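Local coordinates for protein VP35 (Myotis lucifugus, PDB 6DKU) that is a bat-genome homologue of the filoviral polymerase cofactor VP35, whose interferon inhibitory domain probably antagonises innate immune signalling, at residues V31-M36 against E79-Q84; S41-V46 against C72-N77; D49-E54 against F59-A64. The protein carries 1 engineered substitution. All coordinates share one frame; numbering follows the deposited sequence.

Contact 1. Residues V31-M36 against E79-Q84; sequences VSAIAM and EAPTTQ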
ATOM      1  N   VAL A  31       2.273   1.546   1.908  1.00 48.97           N
ATOM      2  CA  VAL A  31       1.801   2.530   2.880  1.00 50.94           C
ATOM      3  C   VAL A  31       0.817   3.487   2.217  1.00 55.50           C
ATOM      4  O   VAL A  31      -0.291   3.724   2.717  1.00 63.60           O
ATOM      5  CB  VAL A  31       2.995   3.283   3.493  1.00 42.86           C
ATOM      6  CG1 VAL A  31       2.518   4.445   4.344  1.00 39.81           C
ATOM      7  CG2 VAL A  31       3.868   2.332   4.298  1.00 45.01           C
ATOM      8  N   SER A  32       1.206   4.022   1.057  1.00 49.97           N
ATOM      9  CA  SER A  32       0.351   4.955   0.331  1.00 46.00           C
ATOM     10  C   SER A  32      -0.971   4.308  -0.083  1.00 57.11           C
ATOM     11  O   SER A  32      -2.019   4.964  -0.073  1.00 54.25           O
ATOM     12  CB  SER A  32       1.101   5.487  -0.892  1.00 46.50           C
ATOM     13  OG  SER A  32       0.394   6.555  -1.498  1.00 64.98           O
ATOM     14  N   ALA A  33      -0.944   3.024  -0.451  1.00 41.65           N
ATOM     15  CA  ALA A  33      -2.164   2.339  -0.865  1.00 47.53           C
ATOM     16  C   ALA A  33      -3.101   2.150   0.315  1.00 61.03           C
ATOM     17  O   ALA A  33      -4.310   2.399   0.206  1.00 61.31           O
ATOM     18  CB  ALA A  33      -1.821   0.988  -1.494  1.00 40.19           C
ATOM     19  N   ILE A  34      -2.548   1.718   1.452  1.00 65.29           N
ATOM     20  CA  ILE A  34      -3.328   1.601   2.677  1.00 56.69           C
ATOM     21  C   ILE A  34      -3.999   2.928   3.003  1.00 53.72           C
ATOM     22  O   ILE A  34      -5.190   2.970   3.336  1.00 52.93           O
ATOM     23  CB  ILE A  34      -2.431   1.114   3.831  1.00 49.57           C
ATOM     24  CG1 ILE A  34      -1.952  -0.314   3.560  1.00 46.65           C
ATOM     25  CG2 ILE A  34      -3.180   1.160   5.150  1.00 44.96           C
ATOM     26  CD1 ILE A  34      -1.010  -0.844   4.611  1.00 52.03           C
ATOM     27  N   ALA A  35      -3.257   4.036   2.890  1.00 50.06           N
ATOM     28  CA  ALA A  35      -3.857   5.334   3.185  1.00 46.08           C
ATOM     29  C   ALA A  35      -4.938   5.688   2.175  1.00 54.62           C
ATOM     30  O   ALA A  35      -5.997   6.202   2.548  1.00 65.62           O
ATOM     31  CB  ALA A  35      -2.790   6.423   3.217  1.00 46.17           C
ATOM     32  N   MET A  36      -4.687   5.422   0.893  1.00 57.32           N
ATOM     33  CA  MET A  36      -5.649   5.778  -0.144  1.00 62.19           C
ATOM     34  C   MET A  36      -6.954   5.013   0.022  1.00 67.68           C
ATOM     35  O   MET A  36      -8.035   5.543  -0.269  1.00 59.97           O
ATOM     36  CB  MET A  36      -5.065   5.495  -1.529  1.00 64.14           C
ATOM     37  CG  MET A  36      -4.019   6.477  -2.016  1.00 66.42           C
ATOM     38  SD  MET A  36      -3.019   5.739  -3.324  1.00 75.40           S
ATOM     39  CE  MET A  36      -4.221   5.535  -4.630  1.00 79.76           C
ATOM     40  N   GLU A  79      -9.922  -3.898  -2.331  1.00 66.25           N
ATOM     41  CA  GLU A  79      -9.407  -3.775  -3.684  1.00 53.31           C
ATOM     42  C   GLU A  79      -8.175  -2.885  -3.690  1.00 68.30           C
ATOM     43  O   GLU A  79      -8.166  -1.815  -3.075  1.00 77.76           O
ATOM     44  CB  GLU A  79     -10.476  -3.184  -4.596  1.00 59.70           C
ATOM     45  CG  GLU A  79     -11.398  -4.203  -5.235  1.00 73.10           C
ATOM     46  CD  GLU A  79     -10.680  -5.116  -6.206  1.00 87.60           C
ATOM     47  OE1 GLU A  79     -11.213  -6.208  -6.472  1.00 92.92           O
ATOM     48  OE2 GLU A  79      -9.586  -4.750  -6.700  1.00 92.52           O
ATOM     49  N   ALA A  80      -7.132  -3.333  -4.378  1.00 62.40           N
ATOM     50  CA  ALA A  80      -5.947  -2.509  -4.534  1.00 53.44           C
ATOM     51  C   ALA A  80      -6.317  -1.211  -5.242  1.00 48.58           C
ATOM     52  O   ALA A  80      -7.130  -1.223  -6.173  1.00 72.73           O
ATOM     53  CB  ALA A  80      -4.876  -3.252  -5.331  1.00 62.19           C
ATOM     54  N   PRO A  81      -5.747  -0.082  -4.836  1.00 53.34           N
ATOM     55  CA  PRO A  81      -6.090   1.188  -5.482  1.00 54.42           C
ATOM     56  C   PRO A  81      -5.516   1.291  -6.889  1.00 65.96           C
ATOM     57  O   PRO A  81      -4.499   0.681  -7.224  1.00 62.21           O
ATOM     58  CB  PRO A  81      -5.461   2.233  -4.558  1.00 55.29           C
ATOM     59  CG  PRO A  81      -4.302   1.532  -3.944  1.00 52.23           C
ATOM     60  CD  PRO A  81      -4.749   0.096  -3.766  1.00 57.05           C
ATOM     61  N   THR A  82      -6.181   2.089  -7.715  1.00 71.98           N
ATOM     62  CA  THR A  82      -5.745   2.339  -9.079  1.00 73.50           C
ATOM     63  C   THR A  82      -5.038   3.682  -9.160  1.00 67.56           C
ATOM     64  O   THR A  82      -5.498   4.672  -8.590  1.00 78.15           O
ATOM     65  CB  THR A  82      -6.943   2.311 -10.026  1.00 75.85           C
ATOM     66  OG1 THR A  82      -7.809   1.242  -9.627  1.00 88.80           O
ATOM     67  CG2 THR A  82      -6.515   2.140 -11.481  1.00 73.26           C
ATOM     68  N   THR A  83      -3.897   3.695  -9.843  1.00 67.74           N
ATOM     69  CA  THR A  83      -3.175   4.905 -10.209  1.00 70.16           C
ATOM     70  C   THR A  83      -3.177   5.022 -11.727  1.00 79.34           C
ATOM     71  O   THR A  83      -3.044   4.017 -12.438  1.00 79.63           O
ATOM     72  CB  THR A  83      -1.719   4.881  -9.717  1.00 65.30           C
ATOM     73  OG1 THR A  83      -1.661   4.505  -8.335  1.00 74.37           O
ATOM     74  CG2 THR A  83      -1.091   6.255  -9.891  1.00 66.53           C
ATOM     75  N   GLN A  84      -3.319   6.241 -12.228  1.00 76.27           N
ATOM     76  CA  GLN A  84      -3.320   6.485 -13.662  1.00 85.27           C
ATOM     77  C   GLN A  84      -2.003   7.135 -14.057  1.00 86.14           C
ATOM     78  O   GLN A  84      -1.522   8.035 -13.362  1.00 76.58           O
ATOM     79  CB  GLN A  84      -4.510   7.360 -14.066  1.00 87.93           C
ATOM     80  CG  GLN A  84      -5.823   6.590 -14.081  1.00 91.70           C
ATOM     81  CD  GLN A  84      -6.832   7.147 -15.064  1.00106.58           C
ATOM     82  OE1 GLN A  84      -6.671   8.253 -15.578  1.00113.67           O
ATOM     83  NE2 GLN A  84      -7.875   6.373 -15.343  1.00107.71           N
TER
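Pro81 turns its CB, CG and CD carbons to helix 26-37, where Ala33 and Met36, one turn apart, receive them. The pyrrolidine is met at two neighbouring carbons: Ala33 CB lies 3.5 Å from Pro81 CG, and Met36 CE comes within 3.5 Å of Pro81 CB. Ala33 CB also faces the CD end of the ring, at 3.8 Å from Pro81 CD, and even the helix backbone is close, with Ala33 CA 3.8 Å from Pro81 CG. All three residues direct their CB atoms at the opposite segment, and the two CA atoms of Ala33 and Pro81 approach to 6.2 Å.

Met36 reaches the proline differently from Ala33. Its CG is anti to the carbonyl carbon, and a bend at chi3 (66°) turns the terminal methyl onto the ring, the two side chains crossing at about a right angle. The thioether methyl reaches as far as the carbonyl of the next residue, Thr82 O, at 4.2 Å from Met36 CE. Contact between the two segments is therefore wholly van der Waals, and it is modest in extent, with the surface-exposed Met36 at its margin.

Pro81 and Thr83 are tied by backbone hydrogen bonds to Ile116 of strand 113-119, and Ser32 OG makes a weak hydrogen bond with Tyr115 OH. Pro81, just before the outer strand 82-84, thus joins helix 26-37 to the sheet side of the domain, at the boundary between the helical and beta-sheet subdomains of the VP35 interferon inhibitory domain fold.

Contact 2. Residues S41-V46 against C72-N77; sequences SHDLQV and CEYFRN
Asp43 and Phe75 meet carbonyl to ring edge. The backbone oxygen Asp43 O sits at the rim of the phenyl ring, near its plane and 3.5 Å from Phe75 CE2, so the weakly positive C-H edge faces the carbonyl and not the pi cloud. The same rim touches the aspartate side chain, with Asp43 CB 3.8 Å from Phe75 CZ. A first torsion that sets Phe75 CG trans to its own carbonyl carbon (chi1 -61°) carries the ring across to helix 41-56, although its CB starts out to one side. One face of this phenyl is covered by Tyr74 CD2, placed over the ring centre.

Charge and polarity are concentrated at Asp43 and Tyr74. The carboxylate comes obliquely to the phenol ring, Asp43 OD2 lying 3.7 Å from Tyr74 CE2 with the two planes 24° apart. Arg39 serves both: it forms a salt bridge with Asp43 OD2 and a cation-pi contact with Tyr74, while Tyr74 OH is hydrogen-bonded to Val37 O.

These residues belong to the helical subdomain of the interferon inhibitory domain, in which the short helix 73-76 follows helix 61-71 almost directly. Cys72 is the junction, leaving helical geometry after the one and standing at the N-cap position of the other, where Cys72 O accepts from Arg76 N at 2.9 Å.

Apolar packing completes the contact. Val46 CG1 touches Cys72 SG at 3.9 Å; this is the methyl anti to the backbone N (chi1 166°), whereas its sister CG2 sits above one face of the His42 ring, offset toward the rim.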
ATOM      1  N   SER A  41     -10.894   8.470   9.108  1.00 54.01           N
ATOM      2  CA  SER A  41      -9.782   8.460  10.058  1.00 57.31           C
ATOM      3  C   SER A  41      -9.756   7.189  10.899  1.00 64.18           C
ATOM      4  O   SER A  41      -8.681   6.763  11.345  1.00 75.52           O
ATOM      5  CB  SER A  41      -9.857   9.697  10.957  1.00 64.24           C
ATOM      6  OG  SER A  41     -10.784   9.519  12.012  1.00 72.94           O
ATOM      7  N   HIS A  42     -10.914   6.564  11.114  1.00 64.28           N
ATOM      8  CA  HIS A  42     -10.968   5.358  11.931  1.00 56.42           C
ATOM      9  C   HIS A  42     -10.142   4.229  11.318  1.00 60.03           C
ATOM     10  O   HIS A  42      -9.375   3.560  12.017  1.00 61.56           O
ATOM     11  CB  HIS A  42     -12.415   4.927  12.128  1.00 74.44           C
ATOM     12  CG  HIS A  42     -12.556   3.684  12.946  1.00 99.28           C
ATOM     13  ND1 HIS A  42     -12.318   3.657  14.304  1.00102.11           N
ATOM     14  CD2 HIS A  42     -12.885   2.418  12.595  1.00103.54           C
ATOM     15  CE1 HIS A  42     -12.510   2.431  14.757  1.00103.94           C
ATOM     16  NE2 HIS A  42     -12.854   1.660  13.741  1.00104.30           N
ATOM     17  N   ASP A  43     -10.284   3.999  10.009  1.00 67.03           N
ATOM     18  CA  ASP A  43      -9.489   2.955   9.365  1.00 66.93           C
ATOM     19  C   ASP A  43      -7.996   3.254   9.477  1.00 69.77           C
ATOM     20  O   ASP A  43      -7.192   2.354   9.756  1.00 66.53           O
ATOM     21  CB  ASP A  43      -9.892   2.805   7.897  1.00 51.27           C
ATOM     22  CG  ASP A  43     -11.320   2.341   7.728  1.00 64.75           C
ATOM     23  OD1 ASP A  43     -11.888   1.761   8.678  1.00 71.97           O
ATOM     24  OD2 ASP A  43     -11.878   2.557   6.635  1.00 63.90           O
ATOM     25  N   LEU A  44      -7.610   4.516   9.267  1.00 56.03           N
ATOM     26  CA  LEU A  44      -6.209   4.889   9.420  1.00 52.41           C
ATOM     27  C   LEU A  44      -5.701   4.607  10.830  1.00 49.40           C
ATOM     28  O   LEU A  44      -4.570   4.144  10.996  1.00 61.11           O
ATOM     29  CB  LEU A  44      -5.996   6.357   9.048  1.00 49.92           C
ATOM     30  CG  LEU A  44      -6.164   6.763   7.581  1.00 47.28           C
ATOM     31  CD1 LEU A  44      -5.951   8.251   7.424  1.00 39.67           C
ATOM     32  CD2 LEU A  44      -5.179   6.009   6.716  1.00 36.51           C
ATOM     33  N   GLN A  45      -6.510   4.853  11.862  1.00 51.18           N
ATOM     34  CA  GLN A  45      -5.973   4.593  13.196  1.00 65.25           C
ATOM     35  C   GLN A  45      -6.040   3.105  13.555  1.00 69.10           C
ATOM     36  O   GLN A  45      -5.271   2.636  14.402  1.00 52.10           O
ATOM     37  CB  GLN A  45      -6.654   5.485  14.229  1.00 46.71           C
ATOM     38  CG  GLN A  45      -6.126   5.290  15.636  1.00 52.92           C
ATOM     39  CD  GLN A  45      -4.937   6.194  15.910  1.00 72.81           C
ATOM     40  OE1 GLN A  45      -5.009   7.404  15.704  1.00 69.49           O
ATOM     41  NE2 GLN A  45      -3.813   5.594  16.319  1.00 73.64           N
ATOM     42  N   VAL A  46      -6.900   2.335  12.893  1.00 54.41           N
ATOM     43  CA  VAL A  46      -6.797   0.889  13.003  1.00 51.35           C
ATOM     44  C   VAL A  46      -5.459   0.425  12.432  1.00 60.98           C
ATOM     45  O   VAL A  46      -4.679  -0.268  13.102  1.00 66.39           O
ATOM     46  CB  VAL A  46      -7.997   0.217  12.310  1.00 55.26           C
ATOM     47  CG1 VAL A  46      -7.720  -1.266  12.121  1.00 65.50           C
ATOM     48  CG2 VAL A  46      -9.268   0.437  13.115  1.00 49.46           C
ATOM     49  N   CYS A  72      -5.418  -6.910   9.597  1.00 75.64           N
ATOM     50  CA  CYS A  72      -6.516  -5.958   9.719  1.00 68.98           C
ATOM     51  C   CYS A  72      -7.571  -6.296   8.676  1.00 83.68           C
ATOM     52  O   CYS A  72      -7.306  -6.225   7.471  1.00 82.87           O
ATOM     53  CB  CYS A  72      -6.012  -4.529   9.549  1.00 73.18           C
ATOM     54  SG  CYS A  72      -5.101  -3.911  10.994  1.00 85.98           S
ATOM     55  N   GLU A  73      -8.772  -6.647   9.144  1.00 93.77           N
ATOM     56  CA  GLU A  73      -9.739  -7.327   8.287  1.00 98.98           C
ATOM     57  C   GLU A  73     -10.242  -6.442   7.153  1.00 95.89           C
ATOM     58  O   GLU A  73     -10.496  -6.944   6.050  1.00 92.53           O
ATOM     59  CB  GLU A  73     -10.911  -7.837   9.123  1.00112.71           C
ATOM     60  CG  GLU A  73     -11.651  -8.995   8.476  1.00125.75           C
ATOM     61  CD  GLU A  73     -10.710 -10.010   7.833  1.00133.73           C
ATOM     62  OE1 GLU A  73      -9.761 -10.480   8.503  1.00132.40           O
ATOM     63  OE2 GLU A  73     -10.918 -10.330   6.645  1.00137.27           O
ATOM     64  N   TYR A  74     -10.395  -5.137   7.386  1.00 92.06           N
ATOM     65  CA  TYR A  74     -10.863  -4.267   6.312  1.00 71.94           C
ATOM     66  C   TYR A  74      -9.848  -4.210   5.173  1.00 77.19           C
ATOM     67  O   TYR A  74     -10.149  -4.590   4.037  1.00 82.83           O
ATOM     68  CB  TYR A  74     -11.155  -2.863   6.834  1.00 63.44           C
ATOM     69  CG  TYR A  74     -11.431  -1.919   5.692  1.00 60.67           C
ATOM     70  CD1 TYR A  74     -12.544  -2.092   4.877  1.00 62.68           C
ATOM     71  CD2 TYR A  74     -10.541  -0.906   5.378  1.00 63.53           C
ATOM     72  CE1 TYR A  74     -12.790  -1.243   3.809  1.00 69.94           C
ATOM     73  CE2 TYR A  74     -10.771  -0.057   4.317  1.00 76.19           C
ATOM     74  CZ  TYR A  74     -11.894  -0.227   3.533  1.00 80.33           C
ATOM     75  OH  TYR A  74     -12.111   0.631   2.473  1.00 82.39           O
ATOM     76  N   PHE A  75      -8.629  -3.736   5.464  1.00 70.08           N
ATOM     77  CA  PHE A  75      -7.600  -3.641   4.431  1.00 62.44           C
ATOM     78  C   PHE A  75      -7.310  -4.990   3.798  1.00 63.65           C
ATOM     79  O   PHE A  75      -6.954  -5.055   2.616  1.00 69.35           O
ATOM     80  CB  PHE A  75      -6.317  -3.053   5.013  1.00 53.05           C
ATOM     81  CG  PHE A  75      -6.494  -1.673   5.550  1.00 59.73           C
ATOM     82  CD1 PHE A  75      -6.508  -0.585   4.695  1.00 41.52           C
ATOM     83  CD2 PHE A  75      -6.681  -1.466   6.908  1.00 62.39           C
ATOM     84  CE1 PHE A  75      -6.680   0.684   5.188  1.00 57.74           C
ATOM     85  CE2 PHE A  75      -6.857  -0.202   7.410  1.00 54.07           C
ATOM     86  CZ  PHE A  75      -6.854   0.879   6.550  1.00 69.08           C
ATOM     87  N   ARG A  76      -7.455  -6.071   4.563  1.00 67.77           N
ATOM     88  CA  ARG A  76      -7.232  -7.404   4.020  1.00 70.52           C
ATOM     89  C   ARG A  76      -8.115  -7.656   2.802  1.00 73.35           C
ATOM     90  O   ARG A  76      -7.636  -8.111   1.759  1.00 77.12           O
ATOM     91  CB  ARG A  76      -7.482  -8.442   5.114  1.00 78.78           C
ATOM     92  CG  ARG A  76      -7.187  -9.883   4.740  1.00 78.00           C
ATOM     93  CD  ARG A  76      -7.826 -10.820   5.761  1.00 80.40           C
ATOM     94  NE  ARG A  76      -7.944 -12.186   5.263  1.00107.24           N
ATOM     95  CZ  ARG A  76      -8.807 -12.575   4.327  1.00123.51           C
ATOM     96  NH1 ARG A  76      -9.631 -11.698   3.769  1.00125.52           N
ATOM     97  NH2 ARG A  76      -8.844 -13.844   3.941  1.00128.42           N
ATOM     98  N   ASN A  77      -9.405  -7.327   2.902  1.00 79.05           N
ATOM     99  CA  ASN A  77     -10.375  -7.590   1.845  1.00 72.46           C
ATOM    100  C   ASN A  77     -10.555  -6.423   0.882  1.00 67.84           C
ATOM    101  O   ASN A  77     -11.611  -6.311   0.253  1.00 87.71           O
ATOM    102  CB  ASN A  77     -11.731  -7.942   2.453  1.00 68.62           C
ATOM    103  CG  ASN A  77     -11.727  -9.282   3.112  1.00 79.81           C
ATOM    104  OD1 ASN A  77     -11.023 -10.188   2.670  1.00 89.72           O
ATOM    105  ND2 ASN A  77     -12.515  -9.432   4.171  1.00 90.99           N
TER

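Contact 3. Residues D49-E54 against F59-A64; sequences DHFNRE and FSAHAA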
ATOM      1  N   ASP A  49      -2.593   1.687  14.723  1.00 51.60           N
ATOM      2  CA  ASP A  49      -2.514   0.942  15.972  1.00 64.65           C
ATOM      3  C   ASP A  49      -1.912  -0.439  15.747  1.00 65.72           C
ATOM      4  O   ASP A  49      -1.086  -0.900  16.543  1.00 56.86           O
ATOM      5  CB  ASP A  49      -3.903   0.833  16.601  1.00 69.76           C
ATOM      6  CG  ASP A  49      -4.383   2.147  17.202  1.00 70.94           C
ATOM      7  OD1 ASP A  49      -3.531   3.023  17.484  1.00 63.81           O
ATOM      8  OD2 ASP A  49      -5.614   2.297  17.392  1.00 63.55           O
ATOM      9  N   HIS A  50      -2.300  -1.105  14.655  1.00 61.20           N
ATOM     10  CA  HIS A  50      -1.739  -2.418  14.350  1.00 50.48           C
ATOM     11  C   HIS A  50      -0.249  -2.327  14.035  1.00 52.91           C
ATOM     12  O   HIS A  50       0.547  -3.149  14.507  1.00 54.05           O
ATOM     13  CB  HIS A  50      -2.505  -3.048  13.186  1.00 47.03           C
ATOM     14  CG  HIS A  50      -1.956  -4.369  12.743  1.00 65.19           C
ATOM     15  ND1 HIS A  50      -2.394  -5.569  13.259  1.00 64.51           N
ATOM     16  CD2 HIS A  50      -1.001  -4.677  11.833  1.00 60.29           C
ATOM     17  CE1 HIS A  50      -1.737  -6.560  12.684  1.00 65.09           C
ATOM     18  NE2 HIS A  50      -0.883  -6.046  11.816  1.00 65.54           N
ATOM     19  N   PHE A  51       0.139  -1.336  13.229  1.00 51.69           N
ATOM     20  CA  PHE A  51       1.546  -1.100  12.917  1.00 40.92           C
ATOM     21  C   PHE A  51       2.369  -0.925  14.188  1.00 47.40           C
ATOM     22  O   PHE A  51       3.404  -1.581  14.374  1.00 55.44           O
ATOM     23  CB  PHE A  51       1.652   0.135  12.023  1.00 48.45           C
ATOM     24  CG  PHE A  51       3.058   0.529  11.673  1.00 57.26           C
ATOM     25  CD1 PHE A  51       3.752  -0.144  10.681  1.00 51.67           C
ATOM     26  CD2 PHE A  51       3.669   1.599  12.305  1.00 51.51           C
ATOM     27  CE1 PHE A  51       5.035   0.222  10.342  1.00 42.70           C
ATOM     28  CE2 PHE A  51       4.954   1.976  11.971  1.00 43.19           C
ATOM     29  CZ  PHE A  51       5.639   1.286  10.989  1.00 55.22           C
ATOM     30  N   ASN A  52       1.918  -0.043  15.084  1.00 45.59           N
ATOM     31  CA  ASN A  52       2.644   0.169  16.326  1.00 46.01           C
ATOM     32  C   ASN A  52       2.636  -1.074  17.206  1.00 54.73           C
ATOM     33  O   ASN A  52       3.601  -1.316  17.939  1.00 57.70           O
ATOM     34  CB  ASN A  52       2.055   1.362  17.069  1.00 61.72           C
ATOM     35  CG  ASN A  52       2.254   2.659  16.321  1.00 56.54           C
ATOM     36  OD1 ASN A  52       3.286   2.868  15.689  1.00 49.04           O
ATOM     37  ND2 ASN A  52       1.267   3.540  16.391  1.00 59.53           N
ATOM     38  N   ARG A  53       1.563  -1.867  17.155  1.00 67.50           N
ATOM     39  CA  ARG A  53       1.550  -3.139  17.871  1.00 63.70           C
ATOM     40  C   ARG A  53       2.666  -4.042  17.365  1.00 66.15           C
ATOM     41  O   ARG A  53       3.424  -4.619  18.154  1.00 57.60           O
ATOM     42  CB  ARG A  53       0.191  -3.826  17.708  1.00 62.66           C
ATOM     43  CG  ARG A  53      -0.819  -3.528  18.805  1.00 82.01           C
ATOM     44  CD  ARG A  53      -2.062  -4.419  18.674  1.00 97.89           C
ATOM     45  NE  ARG A  53      -2.801  -4.184  17.429  1.00 94.84           N
ATOM     46  CZ  ARG A  53      -3.832  -3.349  17.308  1.00 86.41           C
ATOM     47  NH1 ARG A  53      -4.259  -2.656  18.361  1.00 79.66           N
ATOM     48  NH2 ARG A  53      -4.436  -3.203  16.131  1.00 82.01           N
ATOM     49  N   GLU A  54       2.791  -4.160  16.040  1.00 60.07           N
ATOM     50  CA  GLU A  54       3.771  -5.078  15.476  1.00 58.66           C
ATOM     51  C   GLU A  54       5.195  -4.604  15.748  1.00 65.74           C
ATOM     52  O   GLU A  54       6.069  -5.419  16.074  1.00 65.13           O
ATOM     53  CB  GLU A  54       3.511  -5.269  13.980  1.00 51.29           C
ATOM     54  CG  GLU A  54       2.113  -5.804  13.650  1.00 61.28           C
ATOM     55  CD  GLU A  54       1.905  -7.254  14.085  1.00 73.22           C
ATOM     56  OE1 GLU A  54       1.762  -7.507  15.299  1.00 86.48           O
ATOM     57  OE2 GLU A  54       1.885  -8.146  13.213  1.00 83.06           O
ATOM     58  N   PHE A  59       8.643  -6.678  15.343  1.00 57.19           N
ATOM     59  CA  PHE A  59       8.668  -6.795  13.897  1.00 53.47           C
ATOM     60  C   PHE A  59       9.281  -5.542  13.288  1.00 59.87           C
ATOM     61  O   PHE A  59       9.249  -4.459  13.878  1.00 63.91           O
ATOM     62  CB  PHE A  59       7.251  -7.023  13.360  1.00 49.24           C
ATOM     63  CG  PHE A  59       6.721  -8.401  13.648  1.00 60.69           C
ATOM     64  CD1 PHE A  59       7.130  -9.484  12.886  1.00 69.91           C
ATOM     65  CD2 PHE A  59       5.850  -8.622  14.701  1.00 55.69           C
ATOM     66  CE1 PHE A  59       6.660 -10.756  13.158  1.00 68.18           C
ATOM     67  CE2 PHE A  59       5.380  -9.895  14.976  1.00 60.80           C
ATOM     68  CZ  PHE A  59       5.783 -10.959  14.204  1.00 59.04           C
ATOM     69  N   SER A  60       9.879  -5.708  12.114  1.00 61.59           N
ATOM     70  CA  SER A  60      10.409  -4.572  11.387  1.00 55.48           C
ATOM     71  C   SER A  60       9.266  -3.791  10.751  1.00 49.75           C
ATOM     72  O   SER A  60       8.139  -4.278  10.623  1.00 55.46           O
ATOM     73  CB  SER A  60      11.400  -5.026  10.321  1.00 50.70           C
ATOM     74  OG  SER A  60      10.738  -5.673   9.249  1.00 53.20           O
ATOM     75  N   ALA A  61       9.574  -2.556  10.348  1.00 49.41           N
ATOM     76  CA  ALA A  61       8.585  -1.734   9.655  1.00 48.32           C
ATOM     77  C   ALA A  61       8.012  -2.455   8.440  1.00 49.76           C
ATOM     78  O   ALA A  61       6.797  -2.421   8.209  1.00 49.98           O
ATOM     79  CB  ALA A  61       9.209  -0.405   9.235  1.00 51.00           C
ATOM     80  N   HIS A  62       8.871  -3.120   7.657  1.00 45.62           N
ATOM     81  CA  HIS A  62       8.409  -3.823   6.463  1.00 48.70           C
ATOM     82  C   HIS A  62       7.406  -4.906   6.825  1.00 48.58           C
ATOM     83  O   HIS A  62       6.308  -4.983   6.249  1.00 56.60           O
ATOM     84  CB  HIS A  62       9.597  -4.432   5.719  1.00 59.45           C
ATOM     85  CG  HIS A  62      10.647  -3.438   5.338  1.00 58.31           C
ATOM     86  ND1 HIS A  62      11.483  -2.844   6.261  1.00 61.16           N
ATOM     87  CD2 HIS A  62      11.001  -2.937   4.132  1.00 53.66           C
ATOM     88  CE1 HIS A  62      12.301  -2.013   5.639  1.00 52.84           C
ATOM     89  NE2 HIS A  62      12.029  -2.051   4.348  1.00 57.97           N
ATOM     90  N   ALA A  63       7.779  -5.760   7.785  1.00 48.20           N
ATOM     91  CA  ALA A  63       6.873  -6.813   8.230  1.00 50.96           C
ATOM     92  C   ALA A  63       5.567  -6.224   8.730  1.00 45.95           C
ATOM     93  O   ALA A  63       4.494  -6.701   8.363  1.00 56.85           O
ATOM     94  CB  ALA A  63       7.524  -7.665   9.320  1.00 43.77           C
ATOM     95  N   ALA A  64       5.640  -5.177   9.555  1.00 53.07           N
ATOM     96  CA  ALA A  64       4.425  -4.583  10.109  1.00 53.81           C
ATOM     97  C   ALA A  64       3.499  -4.087   9.009  1.00 47.56           C
ATOM     98  O   ALA A  64       2.285  -4.339   9.046  1.00 54.46           O
ATOM     99  CB  ALA A  64       4.789  -3.438  11.056  1.00 46.73           C
TER
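Ala64 inserts its methyl between two residues of helix 41-56, Phe51 and Glu54, which stand three positions apart. Ala64 CB is 3.5 Å from Phe51 CD1, approaching the ring obliquely, and 3.7 Å from Glu54 CB. The small side chain allows the backbones to come near, with the CA atoms of Phe51 and Ala64 only 5.3 Å apart. With CG trans to the backbone N (chi1 177°), Phe51 extends its ring along the second helix until Ala61 O lies at its edge, 3.8 Å from Phe51 CE1; Ala61 CB touches the ring tip more loosely.

At the end of the contact nearer the connection, Phe59 N donates to Glu54 O at 3.0 Å. The bond is moderately bent, with an angle of 147° at the hydrogen, and the donor lies 30° from the carbonyl plane. Phe59 CB and the edge of its ring both lie against the same oxygen: Glu54 O is 3.4 Å from Phe59 CB and, in the plane of the ring, 3.5 Å from Phe59 CD2. One carbonyl thus receives both an N-H and an aromatic rim.

This is a short connection between two consecutive helices of the helical subdomain, helix 61-71 setting off steeply inclined to helix 41-56. Ser60 is the N-cap of the second helix, its OG accepting a weak but nearly straight bond from Ala63 N at 3.3 Å.

Farther out, Ser67 OG bonds with both His50 NE2 and Glu54 OE2, and Arg71 makes a salt bridge with that carboxylate oxygen. The buried acid thus has a positive and a neutral partner, which would probably favour its ionised form. Tyr19 meets Phe51 edge-to-face.

In the fold
Contacts 2 and 3 are largely buried and share helix 41-56, pairing its beginning with helix 73-76 and its later turns with helix 61-71; they touch where Cys72 SG packs on His50 CB at 3.5 Å. Contact 1 lies nearer the centre of the chain yet is only partly buried and lies where the helices meet the sheet. It meets contact 2 through Ile34 O and Phe75 CE1, whereas contact 3 stays about 7 Å away at nearest atoms. Contact 1 is purely apolar docking. Contacts 2 and 3 both set ring edges against carbonyls and use buried acids, and contact 3 adds a direct backbone hydrogen bond at the short connection between the two helices.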